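Local coordinates for protein chlorella virus DNA ligase-adenylate (Chlorella virus, PDB 1FVI) that probably seals nicks in duplex DNA as an ATP-dependent DNA ligase, and is captured here as its covalent enzyme-adenylate intermediate, at residues N52-E57 against A90-Y95. The protein carries 1 engineered substitution. Numbering follows the deposited sequence.
Sequences NRLLTE and AKFSYY
Leu55 reaches from helix 49-58 into the hollow between Phe92 and Tyr94, two residues whose side chains leave the same side of strand 92-99. Its branches divide the work against the tyrosine: CD2 rests on Tyr94 CB at 3.8 Å and meets the ring at a slant, while CD1 lies 4.0 Å from Tyr94 CD1. On the other side of the hollow, Leu55 CG lies at the rim of the benzyl ring, 4.2 Å from Phe92 CE1. The next stretch of the rim, CZ to CE2, belongs to Leu54, whose CD1 sits near the ring plane, 3.8 Å from Phe92 CZ and 3.9 Å from Phe92 CE2. Phe92 therefore pushes its outer edge between two neighbouring leucines of one helical turn. Its CG stands between the backbone N and the carbonyl carbon (chi1 59°), a torsion that helps carry the ring to the helix.

No hydrogen bond links the two segments, and all four touching residues are buried. Val131, on the adjoining strand 131-135, touches Leu54, Leu55 and Phe92; Ile67 and Met38 each touch both Leu55 and Tyr94. The Tyr94 hydroxyl is hydrogen-bonded to Ser32 O. The axes of segments 52-57 and 92-95 come within 11.0 Å of each other and make an angle of 43°. This is an apolar helix-on-sheet layer within the nucleotidyltransferase domain of ATP-dependent DNA ligases, covering one face of a mixed sheet, with the Tyr94 side chain about 11 Å from the bound AMP.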
loop_
_atom_site.group_PDB
_atom_site.type_symbol
_atom_site.label_atom_id
_atom_site.label_comp_id
_atom_site.label_asym_id
_atom_site.label_seq_id
_atom_site.Cartn_x
_atom_site.Cartn_y
_atom_site.Cartn_z
ATOM N N ASN A 52 -12.906 12.589 10.821
ATOM C CA ASN A 52 -12.083 13.607 11.446
ATOM C C ASN A 52 -12.081 13.422 12.963
ATOM O O ASN A 52 -11.031 13.174 13.559
ATOM C CB ASN A 52 -12.594 14.994 11.047
ATOM C CG ASN A 52 -11.562 16.093 11.294
ATOM O OD1 ASN A 52 -10.673 15.945 12.133
ATOM N ND2 ASN A 52 -11.663 17.185 10.540
ATOM N N ARG A 53 -13.270 13.414 13.563
ATOM C CA ARG A 53 -13.398 13.254 15.005
ATOM C C ARG A 53 -12.800 11.950 15.512
ATOM O O ARG A 53 -11.981 11.967 16.424
ATOM C CB ARG A 53 -14.864 13.390 15.419
ATOM C CG ARG A 53 -15.172 13.076 16.884
ATOM C CD ARG A 53 -15.660 11.633 17.063
ATOM N NE ARG A 53 -16.844 11.343 16.257
ATOM C CZ ARG A 53 -17.569 10.234 16.360
ATOM N NH1 ARG A 53 -17.240 9.292 17.237
ATOM N NH2 ARG A 53 -18.625 10.064 15.575
ATOM N N LEU A 54 -13.202 10.829 14.915
ATOM C CA LEU A 54 -12.706 9.510 15.301
ATOM C C LEU A 54 -11.178 9.438 15.296
ATOM O O LEU A 54 -10.555 9.061 16.299
ATOM C CB LEU A 54 -13.265 8.426 14.363
ATOM C CG LEU A 54 -14.751 8.039 14.414
ATOM C CD1 LEU A 54 -15.101 7.060 13.296
ATOM C CD2 LEU A 54 -15.078 7.423 15.755
ATOM N N LEU A 55 -10.574 9.778 14.160
ATOM C CA LEU A 55 -9.117 9.746 14.054
ATOM C C LEU A 55 -8.435 10.739 15.004
ATOM O O LEU A 55 -7.393 10.416 15.563
ATOM C CB LEU A 55 -8.667 9.994 12.611
ATOM C CG LEU A 55 -8.995 8.903 11.586
ATOM C CD1 LEU A 55 -8.656 9.391 10.181
ATOM C CD2 LEU A 55 -8.249 7.624 11.917
ATOM N N THR A 56 -9.014 11.930 15.203
ATOM C CA THR A 56 -8.401 12.908 16.111
ATOM C C THR A 56 -8.397 12.378 17.550
ATOM O O THR A 56 -7.466 12.641 18.310
ATOM C CB THR A 56 -9.082 14.302 16.074
ATOM O OG1 THR A 56 -10.434 14.197 16.525
ATOM C CG2 THR A 56 -9.066 14.871 14.688
ATOM N N GLU A 57 -9.428 11.617 17.908
ATOM C CA GLU A 57 -9.533 11.027 19.243
ATOM C C GLU A 57 -8.517 9.884 19.388
ATOM O O GLU A 57 -7.886 9.728 20.443
ATOM C CB GLU A 57 -10.956 10.486 19.499
ATOM C CG GLU A 57 -12.024 11.569 19.692
ATOM C CD GLU A 57 -13.473 11.041 19.689
ATOM O OE1 GLU A 57 -13.695 9.806 19.619
ATOM O OE2 GLU A 57 -14.402 11.881 19.748
ATOM N N ALA A 90 -19.726 3.737 7.983
ATOM C CA ALA A 90 -18.954 2.736 7.255
ATOM C C ALA A 90 -17.575 2.604 7.843
ATOM O O ALA A 90 -17.001 3.573 8.346
ATOM C CB ALA A 90 -18.849 3.096 5.769
ATOM N N LYS A 91 -17.051 1.390 7.769
ATOM C CA LYS A 91 -15.728 1.089 8.274
ATOM C C LYS A 91 -14.678 1.645 7.302
ATOM O O LYS A 91 -14.926 1.770 6.098
ATOM C CB LYS A 91 -15.579 -0.424 8.411
ATOM C CG LYS A 91 -16.568 -1.061 9.370
ATOM C CD LYS A 91 -16.489 -2.572 9.270
ATOM C CE LYS A 91 -17.283 -3.277 10.366
ATOM N NZ LYS A 91 -16.544 -3.294 11.661
ATOM N N PHE A 92 -13.532 2.041 7.847
ATOM C CA PHE A 92 -12.431 2.568 7.052
ATOM C C PHE A 92 -11.127 2.313 7.794
ATOM O O PHE A 92 -11.111 1.918 8.960
ATOM C CB PHE A 92 -12.621 4.067 6.727
ATOM C CG PHE A 92 -12.733 4.952 7.949
ATOM C CD1 PHE A 92 -11.594 5.534 8.514
ATOM C CD2 PHE A 92 -13.971 5.172 8.559
ATOM C CE1 PHE A 92 -11.686 6.317 9.673
ATOM C CE2 PHE A 92 -14.070 5.948 9.707
ATOM C CZ PHE A 92 -12.921 6.522 10.266
ATOM N N SER A 93 -10.022 2.524 7.107
ATOM C CA SER A 93 -8.729 2.289 7.717
ATOM C C SER A 93 -7.850 3.526 7.656
ATOM O O SER A 93 -8.158 4.492 6.961
ATOM C CB SER A 93 -8.036 1.126 7.011
ATOM O OG SER A 93 -8.792 -0.058 7.157
ATOM N N TYR A 94 -6.783 3.514 8.444
ATOM C CA TYR A 94 -5.831 4.606 8.453
ATOM C C TYR A 94 -4.455 3.985 8.596
ATOM O O TYR A 94 -4.142 3.377 9.628
ATOM C CB TYR A 94 -6.099 5.589 9.592
ATOM C CG TYR A 94 -5.098 6.719 9.624
ATOM C CD1 TYR A 94 -5.239 7.829 8.791
ATOM C CD2 TYR A 94 -4.011 6.684 10.500
ATOM C CE1 TYR A 94 -4.322 8.889 8.833
ATOM C CE2 TYR A 94 -3.084 7.738 10.555
ATOM C CZ TYR A 94 -3.255 8.830 9.724
ATOM O OH TYR A 94 -2.382 9.876 9.820
ATOM N N TYR A 95 -3.680 4.051 7.515
ATOM C CA TYR A 95 -2.324 3.524 7.510
ATOM C C TYR A 95 -1.455 4.642 8.087
ATOM O O TYR A 95 -1.260 5.684 7.446
ATOM C CB TYR A 95 -1.888 3.194 6.081
ATOM C CG TYR A 95 -2.632 2.034 5.435
ATOM C CD1 TYR A 95 -3.782 2.255 4.677
ATOM C CD2 TYR A 95 -2.159 0.717 5.554
ATOM C CE1 TYR A 95 -4.447 1.196 4.043
ATOM C CE2 TYR A 95 -2.812 -0.347 4.922
ATOM C CZ TYR A 95 -3.956 -0.094 4.168
ATOM O OH TYR A 95 -4.604 -1.123 3.522
#